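PDB 3FAW: reticulocyte binding protein, which probably hydrolyses the alpha-1,6 linkages of pullulan and related branched alpha-glucans as a cell-wall-anchored streptococcal pullulanase of the alpha-amylase superfamily. Local coordinates for residues N550-P555 with A713-E718; T704-K709 with Y739-S744; V719-E724 with L735-Q740; I748-V753 with K769-G774; V776-D781 with A808-V813. All blocks are in the same frame, centred on the assembly; numbering follows the deposited sequence.

Contact 1: residues N550-P555 with A713-E718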
# COMPACT_ATOMS: atom_id res chain seq x y z
N ASN A 550 10.61 6.30 20.79
CA ASN A 550 10.06 6.45 19.43
C ASN A 550 11.00 7.27 18.53
O ASN A 550 11.30 6.86 17.41
CB ASN A 550 8.66 7.07 19.44
CG ASN A 550 7.56 6.04 19.60
OD1 ASN A 550 6.69 6.16 20.46
ND2 ASN A 550 7.58 5.02 18.75
N ILE A 551 11.48 8.40 19.06
CA ILE A 551 12.49 9.22 18.36
C ILE A 551 13.74 8.42 17.97
O ILE A 551 14.35 8.70 16.94
CB ILE A 551 12.90 10.46 19.21
CG1 ILE A 551 11.72 11.42 19.36
CG2 ILE A 551 14.06 11.20 18.57
CD1 ILE A 551 11.89 12.42 20.47
N LYS A 552 14.10 7.43 18.78
CA LYS A 552 15.22 6.50 18.47
C LYS A 552 14.83 5.33 17.55
O LYS A 552 15.66 4.45 17.28
CB LYS A 552 15.83 5.93 19.77
CG LYS A 552 16.62 6.94 20.60
CD LYS A 552 17.50 6.27 21.65
CE LYS A 552 16.69 5.54 22.72
NZ LYS A 552 17.58 4.86 23.71
N ALA A 553 13.59 5.32 17.06
CA ALA A 553 13.06 4.23 16.23
C ALA A 553 12.92 2.94 17.03
O ALA A 553 13.23 1.85 16.55
CB ALA A 553 13.94 4.00 14.98
N GLN A 554 12.45 3.08 18.27
CA GLN A 554 12.19 1.95 19.15
C GLN A 554 10.77 2.04 19.69
O GLN A 554 10.57 2.33 20.87
CB GLN A 554 13.22 1.93 20.28
CG GLN A 554 14.65 1.74 19.77
CD GLN A 554 15.70 2.00 20.83
OE1 GLN A 554 15.30 1.96 22.09
NE2 GLN A 554 16.86 2.25 20.51
N PRO A 555 9.77 1.81 18.83
CA PRO A 555 8.37 1.86 19.25
C PRO A 555 8.03 0.88 20.36
O PRO A 555 8.64 -0.18 20.46
CB PRO A 555 7.59 1.51 17.97
CG PRO A 555 8.58 0.82 17.10
CD PRO A 555 9.88 1.49 17.39
N ALA A 713 22.54 -0.04 17.98
CA ALA A 713 23.72 0.02 18.84
C ALA A 713 24.27 1.44 18.96
O ALA A 713 24.51 1.92 20.07
CB ALA A 713 24.80 -0.93 18.33
N GLU A 714 24.46 2.10 17.82
CA GLU A 714 25.01 3.46 17.82
C GLU A 714 23.97 4.52 18.18
O GLU A 714 24.32 5.58 18.70
CB GLU A 714 25.71 3.78 16.48
CG GLU A 714 24.81 4.03 15.28
CD GLU A 714 25.59 4.06 13.96
OE1 GLU A 714 26.84 4.02 13.99
OE2 GLU A 714 24.94 4.12 12.89
N ILE A 715 22.69 4.23 17.91
CA ILE A 715 21.61 5.12 18.31
C ILE A 715 21.53 5.26 19.84
O ILE A 715 21.46 6.37 20.36
CB ILE A 715 20.24 4.67 17.72
CG1 ILE A 715 20.17 5.04 16.23
CG2 ILE A 715 19.08 5.34 18.44
CD1 ILE A 715 19.06 4.34 15.47
N ASP A 716 21.56 4.14 20.55
CA ASP A 716 21.53 4.16 22.03
C ASP A 716 22.76 4.84 22.64
O ASP A 716 22.68 5.43 23.72
CB ASP A 716 21.39 2.75 22.61
CG ASP A 716 20.01 2.16 22.41
OD1 ASP A 716 19.03 2.91 22.29
OD2 ASP A 716 19.90 0.92 22.38
N ARG A 717 23.89 4.75 21.94
CA ARG A 717 25.15 5.33 22.42
C ARG A 717 25.35 6.79 22.04
O ARG A 717 26.13 7.49 22.68
CB ARG A 717 26.33 4.53 21.86
CG ARG A 717 26.49 3.16 22.47
CD ARG A 717 27.36 2.29 21.60
NE ARG A 717 27.70 1.04 22.26
CZ ARG A 717 28.18 -0.04 21.64
NH1 ARG A 717 28.38 -0.03 20.33
NH2 ARG A 717 28.46 -1.13 22.34
N GLU A 718 24.68 7.24 20.98
CA GLU A 718 24.93 8.58 20.43
C GLU A 718 23.72 9.52 20.44
O GLU A 718 23.88 10.72 20.19
CB GLU A 718 25.48 8.45 19.00
CG GLU A 718 26.81 7.71 18.93
CD GLU A 718 27.14 7.17 17.55
OE1 GLU A 718 26.46 7.54 16.57
OE2 GLU A 718 28.10 6.37 17.45
O HOH W 1 19.73 6.79 24.44
O HOH W 2 17.30 1.06 23.65
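K552 and Q554 converge on a single carboxylate oxygen, D716 OD1, joining the turn after helix 544-551 to the short helix 712-718. The charged part is a salt bridge, K552 NZ to D716 OD1 at 2.8 Å, with NZ on the anti side of the oxygen and 34° out of the carboxylate plane. The neutral part is a hydrogen bond from the side-chain amide: Q554 NE2 lies 2.9 Å from D716 OD1 on the syn side, with a nearly straight N-H, and comes from the opposite face of the carboxylate. The oxygen lies in the amide plane of Q554, although the amide and carboxylate planes are almost perpendicular (89°). D716 OD2 has its own partner, a salt bridge to K712.

The apolar part belongs to the lysine stem. K552 CB, CG and CD run past I715 CG2 in the opposite direction, with CB at 3.6 Å from that methyl, and a bend at chi3 (-65°) turns CE off this line to lie 3.5 Å from D716 OD1. Water 1 accepts from K552 NZ and makes a weak bond to D716 O, while water 2 lies 2.7 Å from Q554 OE1.

On the first segment, A553 has positive phi and closes helix 544-551 in a Schellman motif, with K552 and Q554 on either side of it in the chain. I715 also packs on P563 and Q612. Two donors above and below one oxygen, with K712 at the other, would probably stabilise D716 as the charged carboxylate in this partly exposed seam between the TIM-barrel region and the C-terminal domain.

Contact 2: residues T704-K709 with Y739-S744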
# COMPACT_ATOMS: atom_id res chain seq x y z
N THR A 704 22.96 15.69 7.38
CA THR A 704 23.76 15.02 8.41
C THR A 704 23.19 13.66 8.81
O THR A 704 21.99 13.52 9.03
CB THR A 704 23.88 15.91 9.67
OG1 THR A 704 24.53 15.18 10.72
CG2 THR A 704 22.50 16.35 10.16
N ASP A 705 24.07 12.67 8.93
CA ASP A 705 23.67 11.32 9.37
C ASP A 705 23.36 11.23 10.88
O ASP A 705 23.05 10.14 11.38
CB ASP A 705 24.70 10.26 8.94
CG ASP A 705 26.07 10.44 9.59
OD1 ASP A 705 26.15 10.82 10.78
OD2 ASP A 705 27.07 10.18 8.89
N ALA A 706 23.45 12.36 11.59
CA ALA A 706 22.97 12.43 12.98
C ALA A 706 21.51 12.01 13.11
O ALA A 706 21.12 11.47 14.14
CB ALA A 706 23.15 13.84 13.52
N PHE A 707 20.71 12.26 12.07
CA PHE A 707 19.29 11.91 12.08
C PHE A 707 19.00 10.61 11.31
O PHE A 707 17.84 10.22 11.16
CB PHE A 707 18.47 13.06 11.48
CG PHE A 707 18.65 14.38 12.19
CD1 PHE A 707 18.24 14.53 13.51
CD2 PHE A 707 19.20 15.47 11.53
CE1 PHE A 707 18.40 15.75 14.17
CE2 PHE A 707 19.36 16.69 12.18
CZ PHE A 707 18.96 16.83 13.50
N ARG A 708 20.05 9.94 10.84
CA ARG A 708 19.93 8.81 9.92
C ARG A 708 20.96 7.72 10.23
O ARG A 708 21.69 7.28 9.33
CB ARG A 708 20.13 9.28 8.48
CG ARG A 708 19.08 10.23 7.94
CD ARG A 708 19.72 11.30 7.10
NE ARG A 708 20.67 10.74 6.14
CZ ARG A 708 21.70 11.39 5.61
NH1 ARG A 708 21.96 12.65 5.93
NH2 ARG A 708 22.49 10.76 4.76
N LYS A 709 21.02 7.30 11.49
CA LYS A 709 21.99 6.28 11.92
C LYS A 709 21.60 4.88 11.43
O LYS A 709 20.43 4.59 11.17
CB LYS A 709 22.15 6.29 13.44
CG LYS A 709 22.84 7.53 13.95
CD LYS A 709 22.72 7.66 15.46
CE LYS A 709 23.28 9.00 15.93
NZ LYS A 709 24.67 9.22 15.46
N TYR A 739 16.32 16.47 22.92
CA TYR A 739 17.27 15.39 22.71
C TYR A 739 18.46 15.81 21.87
O TYR A 739 18.36 16.70 21.03
CB TYR A 739 16.61 14.16 22.08
CG TYR A 739 15.68 14.45 20.92
CD1 TYR A 739 16.11 14.32 19.60
CD2 TYR A 739 14.37 14.84 21.15
CE1 TYR A 739 15.25 14.57 18.54
CE2 TYR A 739 13.51 15.10 20.10
CZ TYR A 739 13.94 14.96 18.80
OH TYR A 739 13.06 15.22 17.78
N GLN A 740 19.58 15.13 22.10
CA GLN A 740 20.83 15.42 21.40
C GLN A 740 21.29 14.21 20.60
O GLN A 740 21.23 13.08 21.07
CB GLN A 740 21.91 15.81 22.40
CG GLN A 740 23.16 16.41 21.77
CD GLN A 740 24.27 16.59 22.77
OE1 GLN A 740 24.49 17.82 23.20
NE2 GLN A 740 24.94 15.62 23.16
N THR A 741 21.75 14.47 19.38
CA THR A 741 22.37 13.45 18.55
C THR A 741 23.70 13.98 18.01
O THR A 741 23.92 15.19 17.95
CB THR A 741 21.44 12.98 17.40
OG1 THR A 741 22.12 12.00 16.61
CG2 THR A 741 21.02 14.15 16.52
N ILE A 742 24.58 13.06 17.62
CA ILE A 742 25.91 13.39 17.12
C ILE A 742 26.12 12.63 15.82
O ILE A 742 25.71 11.47 15.71
CB ILE A 742 27.02 12.97 18.13
CG1 ILE A 742 26.62 13.32 19.57
CG2 ILE A 742 28.34 13.63 17.76
CD1 ILE A 742 27.62 12.87 20.62
N ASP A 743 26.74 13.26 14.83
CA ASP A 743 26.98 12.59 13.55
C ASP A 743 28.40 12.01 13.47
O ASP A 743 29.20 12.17 14.40
CB ASP A 743 26.65 13.51 12.36
CG ASP A 743 27.65 14.62 12.16
OD1 ASP A 743 28.66 14.70 12.89
OD2 ASP A 743 27.42 15.43 11.23
N SER A 744 28.69 11.34 12.36
CA SER A 744 29.98 10.66 12.16
C SER A 744 31.19 11.61 12.17
O SER A 744 32.31 11.18 12.45
CB SER A 744 29.95 9.87 10.84
OG SER A 744 29.57 10.70 9.75
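An ST turn at T704 opens the loop that follows helix 685-703, and its side chain reaches across to D743 just beyond strand 736-742. T704 OG1 accepts from A706 N at 3.1 Å and donates to D743 OD2 at 2.9 Å, so one hydroxyl both shapes the turn and binds the opposite segment. It meets the aspartate oxygen on the anti side, 20° out of the carboxylate plane.

D705 grips S744 with both oxygens. OD1 accepts from S744 N at 3.0 Å and OD2 from S744 OG at 2.7 Å, each through a syn lone pair, so one carboxylate holds the backbone and the side chain of the same residue.

The loop carrying these groups includes a 3-10 turn, 705-707, which lies against the end of a strand in the antiparallel sheet of the C-terminal domain and thus ties that domain to the last long helix before it. A706 uses both side chain and backbone: its CB packs on T741 CG2 and D743 CB, both at 3.7 Å, while its carbonyl oxygen accepts from T741 OG1 at 2.7 Å and also from Q612 NE2. T741 CG2 lies oblique to the F707 ring, 3.9 Å from CE1.

K709 and T741 slide past each other in opposite directions. The lysine chain is bent at chi4 (-54°), and NZ is modelled 2.5 Å from I742 O, a hydrogen bond whose very short length is doubtful. The same ammonium forms a salt bridge with E718 on helix 712-718.

Contact 3: residues V719-E724 with L735-Q740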
# COMPACT_ATOMS: atom_id res chain seq x y z
N VAL A 719 22.53 8.98 20.71
CA VAL A 719 21.33 9.80 20.87
C VAL A 719 20.88 9.72 22.33
O VAL A 719 20.57 8.64 22.84
CB VAL A 719 20.20 9.33 19.94
CG1 VAL A 719 18.98 10.25 20.08
CG2 VAL A 719 20.68 9.30 18.49
N SER A 720 20.83 10.88 22.99
CA SER A 720 20.57 10.96 24.43
C SER A 720 19.43 11.93 24.78
O SER A 720 19.12 12.84 24.01
CB SER A 720 21.85 11.34 25.18
OG SER A 720 22.44 12.51 24.64
N LEU A 721 18.83 11.71 25.94
CA LEU A 721 17.67 12.48 26.39
C LEU A 721 18.10 13.62 27.30
O LEU A 721 18.58 13.39 28.41
CB LEU A 721 16.68 11.56 27.12
CG LEU A 721 15.37 12.19 27.61
CD1 LEU A 721 14.54 12.71 26.43
CD2 LEU A 721 14.58 11.18 28.42
N ILE A 722 17.93 14.86 26.83
CA ILE A 722 18.29 16.03 27.63
C ILE A 722 17.28 16.24 28.76
O ILE A 722 17.65 16.40 29.92
CB ILE A 722 18.37 17.31 26.76
CG1 ILE A 722 19.48 17.17 25.72
CG2 ILE A 722 18.61 18.53 27.64
CD1 ILE A 722 19.49 18.29 24.68
N THR A 723 16.00 16.22 28.41
CA THR A 723 14.92 16.35 29.38
C THR A 723 14.60 15.02 30.06
O THR A 723 13.56 14.41 29.79
CB THR A 723 13.64 16.90 28.73
OG1 THR A 723 13.24 16.04 27.66
CG2 THR A 723 13.87 18.31 28.19
N GLU A 724 15.49 14.57 30.94
CA GLU A 724 15.20 13.40 31.78
C GLU A 724 14.22 13.80 32.88
O GLU A 724 14.16 14.97 33.26
CB GLU A 724 16.47 12.83 32.40
CG GLU A 724 17.44 12.26 31.38
CD GLU A 724 18.56 11.46 32.01
OE1 GLU A 724 19.01 11.83 33.11
OE2 GLU A 724 18.99 10.46 31.40
N LEU A 735 4.75 17.74 28.11
CA LEU A 735 4.50 18.31 26.78
C LEU A 735 5.73 19.02 26.19
O LEU A 735 5.64 19.67 25.16
CB LEU A 735 3.35 19.32 26.85
CG LEU A 735 1.97 18.77 27.23
CD1 LEU A 735 1.02 19.92 27.53
CD2 LEU A 735 1.41 17.89 26.12
N VAL A 736 6.87 18.90 26.87
CA VAL A 736 8.14 19.41 26.33
C VAL A 736 9.16 18.27 26.32
O VAL A 736 9.16 17.43 27.21
CB VAL A 736 8.68 20.62 27.14
CG1 VAL A 736 8.67 20.33 28.62
CG2 VAL A 736 10.09 21.02 26.67
N ILE A 737 10.00 18.25 25.29
CA ILE A 737 11.07 17.25 25.19
C ILE A 737 12.27 17.84 24.45
O ILE A 737 12.13 18.69 23.58
CB ILE A 737 10.58 15.94 24.50
CG1 ILE A 737 11.56 14.79 24.76
CG2 ILE A 737 10.38 16.14 23.00
CD1 ILE A 737 11.02 13.44 24.36
N ALA A 738 13.46 17.38 24.83
CA ALA A 738 14.69 17.79 24.16
C ALA A 738 15.65 16.61 24.07
O ALA A 738 15.77 15.84 25.02
CB ALA A 738 15.35 18.95 24.89
N TYR A 739 16.32 16.47 22.92
CA TYR A 739 17.27 15.39 22.71
C TYR A 739 18.46 15.81 21.87
O TYR A 739 18.36 16.70 21.03
CB TYR A 739 16.61 14.16 22.08
CG TYR A 739 15.68 14.45 20.92
CD1 TYR A 739 16.11 14.32 19.60
CD2 TYR A 739 14.37 14.84 21.15
CE1 TYR A 739 15.25 14.57 18.54
CE2 TYR A 739 13.51 15.10 20.10
CZ TYR A 739 13.94 14.96 18.80
OH TYR A 739 13.06 15.22 17.78
N GLN A 740 19.58 15.13 22.10
CA GLN A 740 20.83 15.42 21.40
C GLN A 740 21.29 14.21 20.60
O GLN A 740 21.23 13.08 21.07
CB GLN A 740 21.91 15.81 22.40
CG GLN A 740 23.16 16.41 21.77
CD GLN A 740 24.27 16.59 22.77
OE1 GLN A 740 24.49 17.82 23.20
NE2 GLN A 740 24.94 15.62 23.16
O HOH W 3 24.18 12.53 22.73
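T723 leans over A738 at the point where the edge strand 720-721 gives way to a turn beside strand 736-742. From CB, 3.9 Å from A738 N, its two branches part. Chi1 of 57° places OG1 between the backbone N and carbonyl carbon, where it accepts from A738 N at 3.1 Å and also lies against I737 CA and CG1. CG2 lies over A738, 3.5 Å from its N and 3.7 Å from its CB. T723 is the centre of an inverse gamma turn.

The regular pairing lies before it: S720 and Q740 form an antiparallel hydrogen-bonded pair, and L721 and Y739 a non-hydrogen-bonded one. A738 O accepts from I722 N at 3.0 Å and weakly from T723 N. L721 CD1 reaches I737 CG1 at 4.0 Å, while I722 CB lies 3.9 Å from A738 CB. Water 3 touches S720 OG and accepts from Q740 NE2; S720 OG is also bonded to Y768 OH.

Pairing in the C-terminal sheet thus continues past the regular strand through A738 O, and at its end the T723 hydroxyl replaces a backbone acceptor for the buried A738 amide.

Contact 4: residues I748-V753 with K769-G774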
# COMPACT_ATOMS: atom_id res chain seq x y z
N ILE A 748 27.59 18.08 16.63
CA ILE A 748 26.50 17.82 17.58
C ILE A 748 25.24 18.61 17.22
O ILE A 748 25.32 19.80 16.92
CB ILE A 748 26.93 18.19 19.03
CG1 ILE A 748 28.06 17.28 19.52
CG2 ILE A 748 25.74 18.10 19.99
CD1 ILE A 748 28.78 17.81 20.76
N TYR A 749 24.08 17.94 17.26
CA TYR A 749 22.78 18.58 17.01
C TYR A 749 21.82 18.33 18.18
O TYR A 749 21.62 17.18 18.58
CB TYR A 749 22.16 18.05 15.72
CG TYR A 749 22.91 18.42 14.46
CD1 TYR A 749 22.51 19.50 13.68
CD2 TYR A 749 24.02 17.70 14.05
CE1 TYR A 749 23.21 19.86 12.53
CE2 TYR A 749 24.73 18.04 12.90
CZ TYR A 749 24.31 19.12 12.14
OH TYR A 749 25.00 19.46 11.00
N ALA A 750 21.23 19.39 18.71
CA ALA A 750 20.25 19.28 19.80
C ALA A 750 18.89 19.83 19.37
O ALA A 750 18.80 20.96 18.90
CB ALA A 750 20.74 20.02 21.04
N VAL A 751 17.84 19.02 19.55
CA VAL A 751 16.47 19.39 19.18
C VAL A 751 15.62 19.62 20.42
O VAL A 751 15.56 18.76 21.31
CB VAL A 751 15.80 18.27 18.34
CG1 VAL A 751 14.43 18.73 17.83
CG2 VAL A 751 16.70 17.84 17.18
N PHE A 752 14.96 20.78 20.48
CA PHE A 752 14.08 21.14 21.59
C PHE A 752 12.66 21.37 21.06
O PHE A 752 12.48 22.14 20.12
CB PHE A 752 14.56 22.43 22.26
CG PHE A 752 15.97 22.37 22.78
CD1 PHE A 752 16.21 22.06 24.12
CD2 PHE A 752 17.05 22.63 21.96
CE1 PHE A 752 17.50 22.01 24.61
CE2 PHE A 752 18.34 22.58 22.44
CZ PHE A 752 18.57 22.27 23.77
N VAL A 753 11.68 20.70 21.65
CA VAL A 753 10.27 20.88 21.28
C VAL A 753 9.42 21.21 22.51
O VAL A 753 9.13 20.32 23.32
CB VAL A 753 9.68 19.61 20.61
CG1 VAL A 753 8.18 19.77 20.36
CG2 VAL A 753 10.41 19.31 19.30
N LYS A 769 25.87 21.90 28.86
CA LYS A 769 26.20 23.34 28.85
C LYS A 769 26.91 23.78 27.56
O LYS A 769 26.79 24.93 27.15
CB LYS A 769 27.06 23.72 30.06
CG LYS A 769 28.46 23.11 30.07
CD LYS A 769 29.27 23.56 31.27
CE LYS A 769 30.70 23.06 31.19
NZ LYS A 769 31.54 23.53 32.33
N HIS A 770 27.64 22.85 26.95
CA HIS A 770 28.33 23.10 25.68
C HIS A 770 27.40 23.56 24.55
O HIS A 770 27.85 24.17 23.58
CB HIS A 770 29.09 21.84 25.25
CG HIS A 770 28.21 20.67 24.95
ND1 HIS A 770 27.82 20.35 23.67
CD2 HIS A 770 27.62 19.76 25.76
CE1 HIS A 770 27.04 19.29 23.70
NE2 HIS A 770 26.90 18.91 24.96
N LEU A 771 26.11 23.26 24.67
CA LEU A 771 25.11 23.65 23.67
C LEU A 771 24.86 25.16 23.63
O LEU A 771 24.41 25.69 22.61
CB LEU A 771 23.79 22.92 23.92
CG LEU A 771 23.79 21.40 23.79
CD1 LEU A 771 22.41 20.84 24.13
CD2 LEU A 771 24.23 20.97 22.40
N LEU A 772 25.15 25.86 24.73
CA LEU A 772 24.98 27.31 24.80
C LEU A 772 25.95 28.07 23.88
O LEU A 772 25.72 29.24 23.58
CB LEU A 772 25.12 27.81 26.24
CG LEU A 772 24.04 27.34 27.22
CD1 LEU A 772 24.50 27.51 28.66
CD2 LEU A 772 22.73 28.08 26.98
N LYS A 773 27.02 27.40 23.44
CA LYS A 773 28.00 27.99 22.52
C LYS A 773 27.68 27.72 21.05
O LYS A 773 28.40 28.17 20.17
CB LYS A 773 29.40 27.44 22.83
CG LYS A 773 29.89 27.71 24.26
CD LYS A 773 30.20 29.18 24.52
CE LYS A 773 31.37 29.69 23.68
NZ LYS A 773 31.84 31.03 24.15
N GLY A 774 26.60 26.98 20.80
CA GLY A 774 26.23 26.58 19.44
C GLY A 774 25.42 27.62 18.68
O GLY A 774 25.11 28.69 19.20
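L771 puts both terminal methyls onto strand 748-754, and this is the tight part of the contact. CD1 lies 3.6 Å from A750 CB, and CD2 is 3.9 Å from the same carbon. The small alanine thus receives the whole fork of the leucine, while its larger neighbours on this side of the strand border it: I748 CG2 meets L771 CD2 at 4.0 Å, and F752 CZ meets L771 CD1 at 4.1 Å, the ring being approached obliquely. F752 is itself packed against A738, I811 and L801. L771 is buried, and it also touches Q740, I722 and V813.

The looser side is at H770, which is partly exposed. Its CE1 lies 3.7 Å from I748 CD1, and the two side chains cross at about a right angle. CE1 also approaches I748 CG2, at 4.1 Å, so the isoleucine offers two methyl groups to one ring atom. Chi1 of 64° holds H770 CG between its backbone N and carbonyl carbon, and L771 CG of the next residue lies over one face of the imidazole, offset toward the rim. Farther out, K769 is exposed and its ammonium is paired with E766.

Everything that crosses here is van der Waals contact between side chains. I748, A750 and F752 point to the same face of the strand, and the 3-10 turn 769-773 covers part of that face, packed on the antiparallel sheet of the C-terminal domain, which in the alpha-amylase superfamily is an all-beta domain.

Contact 5: residues V776-D781 with A808-V813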
# COMPACT_ATOMS: atom_id res chain seq x y z
N VAL A 776 21.92 28.54 16.44
CA VAL A 776 20.52 28.17 16.23
C VAL A 776 20.23 28.07 14.73
O VAL A 776 20.35 29.07 14.01
CB VAL A 776 19.55 29.21 16.85
CG1 VAL A 776 18.10 28.77 16.66
CG2 VAL A 776 19.87 29.41 18.32
N ILE A 777 19.86 26.88 14.26
CA ILE A 777 19.52 26.67 12.84
C ILE A 777 18.02 26.44 12.59
O ILE A 777 17.55 26.57 11.45
CB ILE A 777 20.37 25.55 12.20
CG1 ILE A 777 20.11 24.19 12.85
CG2 ILE A 777 21.85 25.91 12.30
CD1 ILE A 777 20.67 23.03 12.06
N VAL A 778 17.27 26.10 13.64
CA VAL A 778 15.81 26.08 13.58
C VAL A 778 15.25 26.90 14.74
O VAL A 778 15.67 26.72 15.89
CB VAL A 778 15.24 24.64 13.66
CG1 VAL A 778 13.71 24.65 13.65
CG2 VAL A 778 15.77 23.79 12.52
N ASP A 779 14.33 27.81 14.44
CA ASP A 779 13.66 28.59 15.48
C ASP A 779 12.14 28.59 15.23
O ASP A 779 11.65 27.73 14.50
CB ASP A 779 14.27 30.00 15.60
CG ASP A 779 13.85 30.94 14.47
OD1 ASP A 779 13.19 30.51 13.51
OD2 ASP A 779 14.21 32.14 14.56
N ALA A 780 11.42 29.53 15.83
CA ALA A 780 9.96 29.60 15.68
C ALA A 780 9.50 29.97 14.27
O ALA A 780 8.38 29.62 13.87
CB ALA A 780 9.39 30.58 16.70
N ASP A 781 10.34 30.68 13.52
CA ASP A 781 9.97 31.22 12.21
C ASP A 781 10.53 30.45 11.01
O ASP A 781 9.89 30.40 9.95
CB ASP A 781 10.42 32.67 12.09
CG ASP A 781 9.65 33.61 13.00
OD1 ASP A 781 8.47 33.34 13.28
OD2 ASP A 781 10.24 34.62 13.42
N ALA A 808 9.74 25.09 18.32
CA ALA A 808 10.82 24.11 18.15
C ALA A 808 12.14 24.84 17.93
O ALA A 808 12.21 25.76 17.12
CB ALA A 808 10.52 23.18 16.98
N ILE A 809 13.17 24.44 18.67
CA ILE A 809 14.51 25.01 18.51
C ILE A 809 15.54 23.91 18.23
O ILE A 809 15.59 22.91 18.94
CB ILE A 809 14.97 25.80 19.76
CG1 ILE A 809 13.92 26.82 20.20
CG2 ILE A 809 16.29 26.52 19.48
CD1 ILE A 809 13.70 27.95 19.22
N VAL A 810 16.36 24.09 17.20
CA VAL A 810 17.48 23.18 16.94
C VAL A 810 18.79 23.96 16.98
O VAL A 810 18.94 24.98 16.30
CB VAL A 810 17.37 22.44 15.60
CG1 VAL A 810 18.58 21.54 15.38
CG2 VAL A 810 16.09 21.61 15.55
N ILE A 811 19.73 23.48 17.80
CA ILE A 811 21.06 24.07 17.92
C ILE A 811 22.11 23.11 17.36
O ILE A 811 22.02 21.90 17.54
CB ILE A 811 21.42 24.40 19.39
CG1 ILE A 811 20.34 25.29 20.02
CG2 ILE A 811 22.76 25.11 19.46
CD1 ILE A 811 20.62 25.68 21.46
N LYS A 812 23.11 23.67 16.67
CA LYS A 812 24.25 22.91 16.16
C LYS A 812 25.55 23.42 16.79
O LYS A 812 25.79 24.63 16.83
CB LYS A 812 24.35 23.05 14.64
CG LYS A 812 25.54 22.33 14.00
CD LYS A 812 25.86 22.88 12.62
CE LYS A 812 27.08 22.21 12.01
NZ LYS A 812 27.43 22.81 10.69
N VAL A 813 26.37 22.49 17.27
CA VAL A 813 27.73 22.80 17.73
C VAL A 813 28.73 22.13 16.80
O VAL A 813 28.87 20.90 16.81
CB VAL A 813 27.96 22.34 19.18
CG1 VAL A 813 29.40 22.65 19.62
CG2 VAL A 813 26.96 23.01 20.12
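V778 and V810 both have CG1 anti to the backbone N (chi1 178° and 179°), and in these rotamers they meet at their branch points, CB to CB at 3.6 Å. They form an antiparallel hydrogen-bonded pair within a classic beta bulge, in which I777 and V778 both face V810 and the register shifts by one residue from the pair V776 with I811. At the bulge V810 O accepts from I777 N at 2.9 Å and, weakly, from V778 N at 3.3 Å. V810 N returns a bond to V778 O at 3.0 Å.

The extra residue turns I777 out of the regular pattern. Its psi of -17° departs from the extended strand, as at the first position of a classic bulge, and its CG1 reaches V810 CG1 at 4.0 Å, so the valine is flanked by both residues of the bulge. I777 and V778 rest on L700 of helix 685-703, which also supports V778 and A808 through Y693. Toward the other face of the sheet, the V776 and I809 side chains cross obliquely, CG1 to CG2 at 4.0 Å, with F796 and V794 packed nearby.

Strand 775-778 is one of the two outermost strands of the five-stranded antiparallel C-terminal sheet, and it ends here in a turn. D779 OD1 accepts from D781 N, an Asx turn, with the donor well above the carboxylate plane, and also from Q782 N; OD2 accepts from R792 N. Beside this turn I809 CD1 reaches back to the backbone, lying 3.8 Å from D779 CA.

Contacts 2 to 5 all reach one antiparallel sheet: contacts 3 and 5 pair its two outermost strands with their neighbours, while contact 4 covers the central strand 748-754 with a 3-10 turn. Contacts 2 and 3 share Y739 and Q740 on strand 736-742. Burial prevails in contacts 2 to 5, whereas contact 1 is only partly buried. The chemistry follows: charge and water in contact 1, side-chain hydrogen bonds in contact 2, backbone bonds with apolar cover in contacts 3 and 5, van der Waals contact without polar bonds in contact 4. I551 of contact 1 packs on Y739, tying it to contacts 2 and 3.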